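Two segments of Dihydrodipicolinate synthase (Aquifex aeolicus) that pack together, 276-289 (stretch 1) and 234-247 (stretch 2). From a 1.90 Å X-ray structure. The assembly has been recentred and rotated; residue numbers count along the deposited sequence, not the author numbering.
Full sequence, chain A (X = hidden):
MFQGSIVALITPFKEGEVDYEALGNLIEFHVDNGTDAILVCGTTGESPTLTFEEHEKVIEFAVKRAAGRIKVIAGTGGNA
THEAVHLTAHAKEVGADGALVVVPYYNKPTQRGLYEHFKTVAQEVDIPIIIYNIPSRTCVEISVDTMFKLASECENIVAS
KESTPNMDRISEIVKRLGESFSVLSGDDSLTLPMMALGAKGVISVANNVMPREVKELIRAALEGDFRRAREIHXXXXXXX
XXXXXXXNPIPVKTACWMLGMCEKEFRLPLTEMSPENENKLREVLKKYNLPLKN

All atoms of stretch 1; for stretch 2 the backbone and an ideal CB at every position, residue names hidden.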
ATOM      1  N   GLU A 276      24.811  -9.841  12.409  1.00 27.75           N
ATOM      2  CA  GLU A 276      23.922 -10.982  12.199  1.00 28.74           C
ATOM      3  C   GLU A 276      23.634 -11.187  10.710  1.00 27.66           C
ATOM      4  O   GLU A 276      23.768 -12.295  10.192  1.00 25.80           O
ATOM      5  CB  GLU A 276      22.607 -10.769  12.955  1.00 33.05           C
ATOM      6  CG  GLU A 276      22.778 -10.641  14.465  1.00 39.12           C
ATOM      7  CD  GLU A 276      21.593  -9.961  15.138  1.00 44.02           C
ATOM      8  OE1 GLU A 276      21.255  -8.818  14.745  1.00 45.31           O
ATOM      9  OE2 GLU A 276      21.004 -10.565  16.064  1.00 46.08           O
ATOM     10  N   ASN A 277      23.245 -10.116  10.025  1.00 24.79           N
ATOM     11  CA  ASN A 277      22.945 -10.202   8.601  1.00 24.12           C
ATOM     12  C   ASN A 277      24.188 -10.512   7.774  1.00 23.63           C
ATOM     13  O   ASN A 277      24.135 -11.300   6.828  1.00 23.24           O
ATOM     14  CB  ASN A 277      22.302  -8.899   8.119  1.00 22.32           C
ATOM     15  CG  ASN A 277      20.841  -8.785   8.525  1.00 23.11           C
ATOM     16  OD1 ASN A 277      20.275  -7.694   8.555  1.00 23.99           O
ATOM     17  ND2 ASN A 277      20.219  -9.922   8.818  1.00 21.89           N
ATOM     18  N   GLU A 278      25.310  -9.896   8.125  1.00 23.76           N
ATOM     19  CA  GLU A 278      26.538 -10.149   7.391  1.00 24.84           C
ATOM     20  C   GLU A 278      26.926 -11.624   7.484  1.00 25.49           C
ATOM     21  O   GLU A 278      27.466 -12.184   6.536  1.00 26.07           O
ATOM     22  CB  GLU A 278      27.675  -9.267   7.913  1.00 24.74           C
ATOM     23  CG  GLU A 278      29.016  -9.544   7.249  1.00 25.17           C
ATOM     24  CD  GLU A 278      29.952  -8.346   7.275  1.00 28.03           C
ATOM     25  OE1 GLU A 278      31.182  -8.568   7.252  1.00 29.26           O
ATOM     26  OE2 GLU A 278      29.468  -7.189   7.299  1.00 24.82           O
ATOM     27  N   ASN A 279      26.648 -12.252   8.625  1.00 26.62           N
ATOM     28  CA  ASN A 279      26.973 -13.668   8.799  1.00 27.59           C
ATOM     29  C   ASN A 279      26.032 -14.541   7.976  1.00 26.59           C
ATOM     30  O   ASN A 279      26.429 -15.591   7.469  1.00 26.61           O
ATOM     31  CB  ASN A 279      26.897 -14.071  10.276  1.00 31.41           C
ATOM     32  CG  ASN A 279      28.152 -13.703  11.048  1.00 35.19           C
ATOM     33  OD1 ASN A 279      29.269 -13.962  10.596  1.00 37.98           O
ATOM     34  ND2 ASN A 279      27.974 -13.110  12.224  1.00 37.88           N
ATOM     35  N   LYS A 280      24.781 -14.110   7.852  1.00 26.25           N
ATOM     36  CA  LYS A 280      23.801 -14.850   7.066  1.00 25.32           C
ATOM     37  C   LYS A 280      24.291 -14.838   5.618  1.00 24.18           C
ATOM     38  O   LYS A 280      24.248 -15.852   4.921  1.00 23.95           O
ATOM     39  CB  LYS A 280      22.431 -14.178   7.158  1.00 27.21           C
ATOM     40  CG  LYS A 280      21.306 -14.933   6.463  1.00 31.14           C
ATOM     41  CD  LYS A 280      20.924 -16.206   7.218  1.00 34.82           C
ATOM     42  CE  LYS A 280      19.806 -16.962   6.504  1.00 35.28           C
ATOM     43  NZ  LYS A 280      20.171 -17.286   5.094  1.00 34.46           N
ATOM     44  N   LEU A 281      24.766 -13.682   5.175  1.00 22.70           N
ATOM     45  CA  LEU A 281      25.270 -13.546   3.815  1.00 22.24           C
ATOM     46  C   LEU A 281      26.452 -14.478   3.590  1.00 22.61           C
ATOM     47  O   LEU A 281      26.483 -15.218   2.612  1.00 21.41           O
ATOM     48  CB  LEU A 281      25.702 -12.105   3.543  1.00 21.15           C
ATOM     49  CG  LEU A 281      26.415 -11.866   2.207  1.00 19.68           C
ATOM     50  CD1 LEU A 281      25.491 -12.222   1.046  1.00 18.39           C
ATOM     51  CD2 LEU A 281      26.842 -10.404   2.120  1.00 19.75           C
ATOM     52  N   ARG A 282      27.422 -14.444   4.502  1.00 23.12           N
ATOM     53  CA  ARG A 282      28.599 -15.296   4.368  1.00 24.22           C
ATOM     54  C   ARG A 282      28.195 -16.759   4.254  1.00 24.25           C
ATOM     55  O   ARG A 282      28.726 -17.494   3.421  1.00 24.04           O
ATOM     56  CB  ARG A 282      29.547 -15.111   5.561  1.00 24.43           C
ATOM     57  CG  ARG A 282      30.811 -15.968   5.481  1.00 26.24           C
ATOM     58  CD  ARG A 282      31.674 -15.793   6.721  1.00 26.16           C
ATOM     59  NE  ARG A 282      32.151 -14.420   6.855  1.00 26.04           N
ATOM     60  CZ  ARG A 282      33.122 -13.895   6.116  1.00 26.05           C
ATOM     61  NH1 ARG A 282      33.726 -14.631   5.191  1.00 25.09           N
ATOM     62  NH2 ARG A 282      33.483 -12.634   6.295  1.00 25.73           N
ATOM     63  N   GLU A 283      27.246 -17.181   5.083  1.00 25.03           N
ATOM     64  CA  GLU A 283      26.796 -18.565   5.050  1.00 26.37           C
ATOM     65  C   GLU A 283      26.156 -18.929   3.721  1.00 25.58           C
ATOM     66  O   GLU A 283      26.335 -20.041   3.229  1.00 24.71           O
ATOM     67  CB  GLU A 283      25.826 -18.848   6.202  1.00 28.53           C
ATOM     68  CG  GLU A 283      26.527 -19.001   7.542  1.00 33.07           C
ATOM     69  CD  GLU A 283      27.767 -19.880   7.446  1.00 36.54           C
ATOM     70  OE1 GLU A 283      27.649 -21.038   6.990  1.00 38.20           O
ATOM     71  OE2 GLU A 283      28.862 -19.411   7.823  1.00 38.29           O
ATOM     72  N   VAL A 284      25.413 -18.001   3.128  1.00 24.60           N
ATOM     73  CA  VAL A 284      24.792 -18.287   1.840  1.00 23.13           C
ATOM     74  C   VAL A 284      25.867 -18.430   0.761  1.00 22.99           C
ATOM     75  O   VAL A 284      25.848 -19.376  -0.032  1.00 22.71           O
ATOM     76  CB  VAL A 284      23.795 -17.178   1.427  1.00 23.38           C
ATOM     77  CG1 VAL A 284      23.304 -17.419   0.006  1.00 23.31           C
ATOM     78  CG2 VAL A 284      22.611 -17.167   2.384  1.00 23.43           C
ATOM     79  N   LEU A 285      26.816 -17.500   0.735  1.00 21.62           N
ATOM     80  CA  LEU A 285      27.878 -17.561  -0.263  1.00 23.28           C
ATOM     81  C   LEU A 285      28.638 -18.884  -0.168  1.00 24.31           C
ATOM     82  O   LEU A 285      29.017 -19.469  -1.186  1.00 25.18           O
ATOM     83  CB  LEU A 285      28.838 -16.386  -0.085  1.00 22.13           C
ATOM     84  CG  LEU A 285      28.215 -14.996  -0.241  1.00 21.87           C
ATOM     85  CD1 LEU A 285      29.314 -13.946  -0.197  1.00 22.48           C
ATOM     86  CD2 LEU A 285      27.461 -14.903  -1.559  1.00 22.56           C
ATOM     87  N   LYS A 286      28.842 -19.356   1.056  1.00 25.35           N
ATOM     88  CA  LYS A 286      29.548 -20.611   1.291  1.00 26.99           C
ATOM     89  C   LYS A 286      28.777 -21.811   0.749  1.00 28.13           C
ATOM     90  O   LYS A 286      29.377 -22.762   0.247  1.00 27.56           O
ATOM     91  CB  LYS A 286      29.817 -20.789   2.788  1.00 27.77           C
ATOM     92  CG  LYS A 286      30.903 -19.860   3.315  1.00 29.23           C
ATOM     93  CD  LYS A 286      30.943 -19.820   4.836  1.00 32.03           C
ATOM     94  CE  LYS A 286      31.183 -21.194   5.440  1.00 33.35           C
ATOM     95  NZ  LYS A 286      31.223 -21.121   6.928  1.00 35.09           N
ATOM     96  N   LYS A 287      27.451 -21.770   0.849  1.00 28.18           N
ATOM     97  CA  LYS A 287      26.632 -22.864   0.343  1.00 28.78           C
ATOM     98  C   LYS A 287      26.801 -22.950  -1.171  1.00 28.17           C
ATOM     99  O   LYS A 287      26.643 -24.015  -1.766  1.00 27.59           O
ATOM    100  CB  LYS A 287      25.155 -22.650   0.702  1.00 32.26           C
ATOM    101  CG  LYS A 287      24.199 -23.633   0.025  1.00 37.24           C
ATOM    102  CD  LYS A 287      24.502 -25.091   0.389  1.00 41.41           C
ATOM    103  CE  LYS A 287      23.837 -25.513   1.695  1.00 43.26           C
ATOM    104  NZ  LYS A 287      22.344 -25.516   1.577  1.00 45.74           N
ATOM    105  N   TYR A 288      27.126 -21.821  -1.792  1.00 26.51           N
ATOM    106  CA  TYR A 288      27.337 -21.785  -3.234  1.00 25.78           C
ATOM    107  C   TYR A 288      28.797 -22.101  -3.549  1.00 27.31           C
ATOM    108  O   TYR A 288      29.221 -22.066  -4.706  1.00 26.03           O
ATOM    109  CB  TYR A 288      26.957 -20.410  -3.790  1.00 24.61           C
ATOM    110  CG  TYR A 288      25.464 -20.206  -3.922  1.00 22.73           C
ATOM    111  CD1 TYR A 288      24.737 -20.876  -4.907  1.00 21.33           C
ATOM    112  CD2 TYR A 288      24.774 -19.354  -3.060  1.00 21.89           C
ATOM    113  CE1 TYR A 288      23.359 -20.702  -5.032  1.00 19.92           C
ATOM    114  CE2 TYR A 288      23.392 -19.174  -3.178  1.00 20.43           C
ATOM    115  CZ  TYR A 288      22.693 -19.851  -4.166  1.00 19.47           C
ATOM    116  OH  TYR A 288      21.331 -19.675  -4.288  1.00 17.46           O
ATOM    117  N   ASN A 289      29.558 -22.410  -2.501  1.00 27.90           N
ATOM    118  CA  ASN A 289      30.971 -22.754  -2.623  1.00 29.48           C
ATOM    119  C   ASN A 289      31.795 -21.681  -3.318  1.00 29.48           C
ATOM    120  O   ASN A 289      32.693 -21.985  -4.107  1.00 28.37           O
ATOM    121  CB  ASN A 289      31.125 -24.081  -3.369  1.00 31.07           C
ATOM    122  CG  ASN A 289      30.416 -25.220  -2.671  1.00 32.88           C
ATOM    123  OD1 ASN A 289      29.447 -25.772  -3.188  1.00 35.88           O
ATOM    124  ND2 ASN A 289      30.891 -25.572  -1.481  1.00 35.26           N
ATOM    125  N   UNK A 234      15.823 -21.487  -9.411  1.00 14.02           N
ATOM    126  CA  UNK A 234      15.657 -22.024  -8.068  1.00 15.53           C
ATOM    127  C   UNK A 234      16.968 -22.333  -7.365  1.00 17.46           C
ATOM    128  O   UNK A 234      17.040 -22.340  -6.134  1.00 16.96           O
ATOM    129  CB  UNK A 234      14.806 -23.294  -8.127  1.00 15.53           C
ATOM    130  N   UNK A 235      18.011 -22.573  -8.146  1.00 17.78           N
ATOM    131  CA  UNK A 235      19.318 -22.843  -7.572  1.00 19.54           C
ATOM    132  C   UNK A 235      19.856 -21.529  -7.002  1.00 18.54           C
ATOM    133  O   UNK A 235      20.402 -21.485  -5.898  1.00 17.97           O
ATOM    134  CB  UNK A 235      20.272 -23.436  -8.611  1.00 19.54           C
ATOM    135  N   UNK A 236      19.654 -20.454  -7.755  1.00 16.89           N
ATOM    136  CA  UNK A 236      20.121 -19.123  -7.379  1.00 18.21           C
ATOM    137  C   UNK A 236      19.170 -18.347  -6.463  1.00 18.71           C
ATOM    138  O   UNK A 236      19.501 -17.247  -6.017  1.00 18.04           O
ATOM    139  CB  UNK A 236      20.367 -18.304  -8.648  1.00 18.21           C
ATOM    140  N   UNK A 237      18.001 -18.911  -6.168  1.00 18.89           N
ATOM    141  CA  UNK A 237      17.029 -18.203  -5.337  1.00 19.88           C
ATOM    142  C   UNK A 237      17.568 -17.718  -3.993  1.00 18.12           C
ATOM    143  O   UNK A 237      17.314 -16.579  -3.603  1.00 17.47           O
ATOM    144  CB  UNK A 237      15.826 -19.115  -5.086  1.00 19.88           C
ATOM    145  N   UNK A 238      18.306 -18.570  -3.283  1.00 17.36           N
ATOM    146  CA  UNK A 238      18.869 -18.168  -1.995  1.00 18.39           C
ATOM    147  C   UNK A 238      19.789 -16.956  -2.147  1.00 17.26           C
ATOM    148  O   UNK A 238      19.807 -16.080  -1.290  1.00 16.47           O
ATOM    149  CB  UNK A 238      19.635 -19.333  -1.365  1.00 18.39           C
ATOM    150  N   UNK A 239      20.556 -16.909  -3.236  1.00 14.92           N
ATOM    151  CA  UNK A 239      21.444 -15.773  -3.472  1.00 15.51           C
ATOM    152  C   UNK A 239      20.623 -14.515  -3.759  1.00 14.44           C
ATOM    153  O   UNK A 239      20.901 -13.444  -3.213  1.00 13.09           O
ATOM    154  CB  UNK A 239      22.398 -16.066  -4.632  1.00 15.51           C
ATOM    155  N   UNK A 240      19.613 -14.648  -4.618  1.00 14.44           N
ATOM    156  CA  UNK A 240      18.762 -13.513  -4.976  1.00 15.42           C
ATOM    157  C   UNK A 240      18.128 -12.871  -3.745  1.00 16.27           C
ATOM    158  O   UNK A 240      18.046 -11.647  -3.647  1.00 15.48           O
ATOM    159  CB  UNK A 240      17.669 -13.960  -5.949  1.00 15.42           C
ATOM    160  N   UNK A 241      17.681 -13.693  -2.802  1.00 17.23           N
ATOM    161  CA  UNK A 241      17.048 -13.157  -1.602  1.00 18.97           C
ATOM    162  C   UNK A 241      18.025 -12.517  -0.616  1.00 18.00           C
ATOM    163  O   UNK A 241      17.790 -11.406  -0.144  1.00 16.39           O
ATOM    164  CB  UNK A 241      16.280 -14.275  -0.894  1.00 18.97           C
ATOM    165  N   UNK A 242      19.127 -13.198  -0.311  1.00 17.40           N
ATOM    166  CA  UNK A 242      20.087 -12.648   0.646  1.00 17.70           C
ATOM    167  C   UNK A 242      20.715 -11.319   0.204  1.00 17.97           C
ATOM    168  O   UNK A 242      21.093 -10.501   1.044  1.00 17.19           O
ATOM    169  CB  UNK A 242      21.197 -13.672   0.891  1.00 17.70           C
ATOM    170  N   UNK A 243      20.819 -11.092  -1.104  1.00 17.05           N
ATOM    171  CA  UNK A 243      21.401  -9.842  -1.597  1.00 16.42           C
ATOM    172  C   UNK A 243      20.520  -8.642  -1.276  1.00 17.13           C
ATOM    173  O   UNK A 243      20.916  -7.497  -1.487  1.00 16.96           O
ATOM    174  CB  UNK A 243      21.631  -9.925  -3.107  1.00 16.42           C
ATOM    175  N   UNK A 244      19.323  -8.907  -0.760  1.00 16.84           N
ATOM    176  CA  UNK A 244      18.402  -7.839  -0.397  1.00 17.21           C
ATOM    177  C   UNK A 244      17.961  -7.910   1.062  1.00 17.34           C
ATOM    178  O   UNK A 244      16.936  -7.337   1.433  1.00 17.31           O
ATOM    179  CB  UNK A 244      17.173  -7.884  -1.308  1.00 17.21           C
ATOM    180  N   UNK A 245      18.742  -8.602   1.888  1.00 17.91           N
ATOM    181  CA  UNK A 245      18.427  -8.730   3.309  1.00 18.97           C
ATOM    182  C   UNK A 245      18.518  -7.339   3.938  1.00 19.79           C
ATOM    183  O   UNK A 245      17.929  -7.065   4.981  1.00 17.54           O
ATOM    184  CB  UNK A 245      19.369  -9.716   4.003  1.00 18.97           C
ATOM    185  N   UNK A 246      19.272  -6.467   3.278  1.00 18.40           N
ATOM    186  CA  UNK A 246      19.419  -5.076   3.678  1.00 18.69           C
ATOM    187  C   UNK A 246      19.406  -4.301   2.366  1.00 18.29           C
ATOM    188  O   UNK A 246      19.672  -4.870   1.311  1.00 16.40           O
ATOM    189  CB  UNK A 246      20.688  -4.827   4.495  1.00 18.69           C
ATOM    190  N   UNK A 247      19.083  -3.016   2.425  1.00 16.79           N
ATOM    191  CA  UNK A 247      19.009  -2.186   1.226  1.00 14.94           C
ATOM    192  C   UNK A 247      20.173  -2.359   0.242  1.00 14.50           C
ATOM    193  O   UNK A 247      21.341  -2.187   0.605  1.00 13.18           O
ATOM    194  CB  UNK A 247      18.932  -0.717   1.646  1.00 14.94           C
TER

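The helix of stretch 1 and the helix at 234-242 run nearly antiparallel, at 160° with axes 9.9 Å apart at closest approach, so stretch 2 is read against stretch 1 from Tyr 288 back to Asn 277.

At 234 the CB points away and meets nothing of stretch 1 within 5.5 Å; many residues would suit, and it is Tyr 234. Position 235 points sideways, its ideal CB 5.5 Å from Tyr 288 CE1, so a long or aromatic side chain could reach that ring. It is Tyr 235, whose face receives the edge of Tyr 288, with planes at 83° and centroids 5.2 Å apart. Its backbone matters as much, for Tyr 288 OH donates to Tyr 235 O at 2.6 Å.

Position 236 points away, yet its ideal CB lies 4.7 Å from Tyr 288 OH; a flexible apolar chain could turn back. Leu 236 does, bringing CD1 to 4.2 Å from Tyr 288 CE1. Position 237 also points away and leaves the choice open; it is His 237.

Position 238 points toward stretch 1, its ideal CB 3.4 Å from Tyr 288 OH and 4.4 Å from Val 284 CG1, which favours a small residue or one whose chain bends aside. Asp 238 has chi1 m, and its CB stays 3.4 Å from Tyr 288 OH.

The kink leaves N of 238 and 239 without bonds to the preceding turn. Tyr 288 OH fills the vacancy at 239, accepting from the N of 239 at 3.1 Å. The ideal CB of 239, 3.6 Å from Tyr 288 CE2, suits an apolar residue. It is Leu 239, which also extends CD1 to 4.0 Å from Leu 285 CD2.

Positions 240 and 241 have no stretch 1 atom near their CBs and are little constrained here: Phe 240 and Lys 241.

Position 242 points toward stretch 1, its ideal CB 4.1 Å from Val 284 CG2 and 4.5 Å from Leu 281 CD1. With Leu 281 CA only 6.1 Å from the CA of 242, a compact apolar residue fits. It is Val 242, whose CG1 lies 3.8 Å from both Leu 281 CD1 and Val 284 CG1, while its CG2 reaches Leu 281 CA at 3.7 Å.

Position 243 points sideways; a longer apolar chain could touch Leu 281, and Leu 243 CD1 comes to 4.3 Å from Leu 281 CD1. Position 244 is out of reach: Phe 244.

A type I turn starting at 242 brings 245 round toward stretch 1. The ideal CB of 245 lies 4.8 Å from Asn 277 CG. Aliphatic or polar chains would suit; Ile 245 places CD1 4.1 Å from Lys 280 CG. Position 246 also faces Asn 277, inviting a polar residue, and is Glu 246. Position 247 is out of reach: Thr 247.

Stretch 2 234-247: YYLHDLFKVLFIET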
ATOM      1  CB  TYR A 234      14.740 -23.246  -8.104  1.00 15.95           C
ATOM      2  CG  TYR A 234      13.300 -22.836  -8.320  1.00 15.02           C
ATOM      3  CD1 TYR A 234      12.629 -22.086  -7.357  1.00 13.55           C
ATOM      4  CD2 TYR A 234      12.638 -23.118  -9.514  1.00 14.37           C
ATOM      5  CE1 TYR A 234      11.344 -21.615  -7.572  1.00 12.90           C
ATOM      6  CE2 TYR A 234      11.339 -22.647  -9.746  1.00 14.07           C
ATOM      7  CZ  TYR A 234      10.703 -21.893  -8.766  1.00 13.28           C
ATOM      8  OH  TYR A 234       9.440 -21.393  -8.979  1.00 12.41           O
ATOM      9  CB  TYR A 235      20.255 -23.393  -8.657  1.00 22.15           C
ATOM     10  CG  TYR A 235      21.714 -23.420  -8.269  1.00 23.91           C
ATOM     11  CD1 TYR A 235      22.589 -22.429  -8.710  1.00 26.25           C
ATOM     12  CD2 TYR A 235      22.219 -24.423  -7.444  1.00 25.48           C
ATOM     13  CE1 TYR A 235      23.935 -22.437  -8.339  1.00 26.95           C
ATOM     14  CE2 TYR A 235      23.563 -24.441  -7.066  1.00 27.02           C
ATOM     15  CZ  TYR A 235      24.413 -23.443  -7.518  1.00 27.00           C
ATOM     16  OH  TYR A 235      25.737 -23.446  -7.140  1.00 31.11           O
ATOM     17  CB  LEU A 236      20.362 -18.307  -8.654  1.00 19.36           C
ATOM     18  CG  LEU A 236      21.772 -17.914  -9.108  1.00 22.63           C
ATOM     19  CD1 LEU A 236      22.788 -18.978  -8.771  1.00 20.22           C
ATOM     20  CD2 LEU A 236      21.731 -17.649 -10.598  1.00 20.37           C
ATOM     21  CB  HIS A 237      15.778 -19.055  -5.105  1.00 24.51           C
ATOM     22  CG  HIS A 237      14.590 -18.254  -4.670  1.00 30.12           C
ATOM     23  ND1 HIS A 237      14.013 -17.292  -5.471  1.00 33.12           N
ATOM     24  CD2 HIS A 237      13.901 -18.235  -3.505  1.00 32.34           C
ATOM     25  CE1 HIS A 237      13.021 -16.715  -4.817  1.00 33.78           C
ATOM     26  NE2 HIS A 237      12.932 -17.269  -3.622  1.00 34.70           N
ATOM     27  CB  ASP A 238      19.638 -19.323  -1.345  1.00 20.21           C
ATOM     28  CG  ASP A 238      18.722 -20.382  -0.762  1.00 23.18           C
ATOM     29  OD1 ASP A 238      17.490 -20.166  -0.742  1.00 22.17           O
ATOM     30  OD2 ASP A 238      19.234 -21.430  -0.317  1.00 25.95           O
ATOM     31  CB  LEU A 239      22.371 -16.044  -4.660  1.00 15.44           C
ATOM     32  CG  LEU A 239      23.297 -14.886  -5.052  1.00 17.81           C
ATOM     33  CD1 LEU A 239      24.311 -14.639  -3.946  1.00 16.48           C
ATOM     34  CD2 LEU A 239      24.007 -15.210  -6.362  1.00 17.93           C
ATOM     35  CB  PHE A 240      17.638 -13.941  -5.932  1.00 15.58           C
ATOM     36  CG  PHE A 240      18.107 -14.342  -7.311  1.00 15.27           C
ATOM     37  CD1 PHE A 240      19.393 -14.041  -7.754  1.00 16.35           C
ATOM     38  CD2 PHE A 240      17.235 -14.994  -8.182  1.00 15.57           C
ATOM     39  CE1 PHE A 240      19.803 -14.383  -9.042  1.00 16.19           C
ATOM     40  CE2 PHE A 240      17.633 -15.341  -9.473  1.00 16.12           C
ATOM     41  CZ  PHE A 240      18.922 -15.032  -9.904  1.00 17.13           C
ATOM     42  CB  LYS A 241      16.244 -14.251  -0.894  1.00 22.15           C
ATOM     43  CG  LYS A 241      15.082 -14.796  -1.721  1.00 27.28           C
ATOM     44  CD  LYS A 241      14.186 -13.670  -2.256  1.00 32.08           C
ATOM     45  CE  LYS A 241      13.516 -12.882  -1.134  1.00 34.03           C
ATOM     46  NZ  LYS A 241      12.845 -11.645  -1.647  1.00 35.73           N
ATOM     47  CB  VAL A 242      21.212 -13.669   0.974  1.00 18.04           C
ATOM     48  CG1 VAL A 242      22.227 -13.728  -0.159  1.00 17.33           C
ATOM     49  CG2 VAL A 242      21.883 -13.297   2.290  1.00 16.98           C
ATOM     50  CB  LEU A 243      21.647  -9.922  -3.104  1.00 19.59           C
ATOM     51  CG  LEU A 243      23.022 -10.461  -3.521  1.00 21.70           C
ATOM     52  CD1 LEU A 243      23.395 -11.668  -2.692  1.00 25.42           C
ATOM     53  CD2 LEU A 243      23.002 -10.811  -4.995  1.00 21.79           C
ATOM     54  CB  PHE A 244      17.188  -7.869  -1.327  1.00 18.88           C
ATOM     55  CG  PHE A 244      17.519  -7.491  -2.736  1.00 20.92           C
ATOM     56  CD1 PHE A 244      17.468  -6.161  -3.142  1.00 21.53           C
ATOM     57  CD2 PHE A 244      17.963  -8.452  -3.638  1.00 20.82           C
ATOM     58  CE1 PHE A 244      17.858  -5.796  -4.426  1.00 22.84           C
ATOM     59  CE2 PHE A 244      18.357  -8.095  -4.924  1.00 23.22           C
ATOM     60  CZ  PHE A 244      18.306  -6.766  -5.318  1.00 23.52           C
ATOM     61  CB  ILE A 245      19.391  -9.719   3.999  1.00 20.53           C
ATOM     62  CG1 ILE A 245      18.934  -9.979   5.434  1.00 22.25           C
ATOM     63  CG2 ILE A 245      20.815  -9.184   3.955  1.00 18.91           C
ATOM     64  CD1 ILE A 245      19.623 -11.172   6.078  1.00 24.32           C
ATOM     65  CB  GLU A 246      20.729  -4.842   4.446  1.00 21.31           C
ATOM     66  CG  GLU A 246      20.606  -5.119   5.950  1.00 22.09           C
ATOM     67  CD  GLU A 246      21.844  -4.716   6.738  1.00 24.89           C
ATOM     68  OE1 GLU A 246      22.445  -3.670   6.405  1.00 24.70           O
ATOM     69  OE2 GLU A 246      22.205  -5.433   7.699  1.00 24.19           O
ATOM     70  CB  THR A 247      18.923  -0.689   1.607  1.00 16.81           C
ATOM     71  OG1 THR A 247      17.774  -0.472   2.439  1.00 18.26           O
ATOM     72  CG2 THR A 247      18.815   0.183   0.360  1.00 13.92           C
TER
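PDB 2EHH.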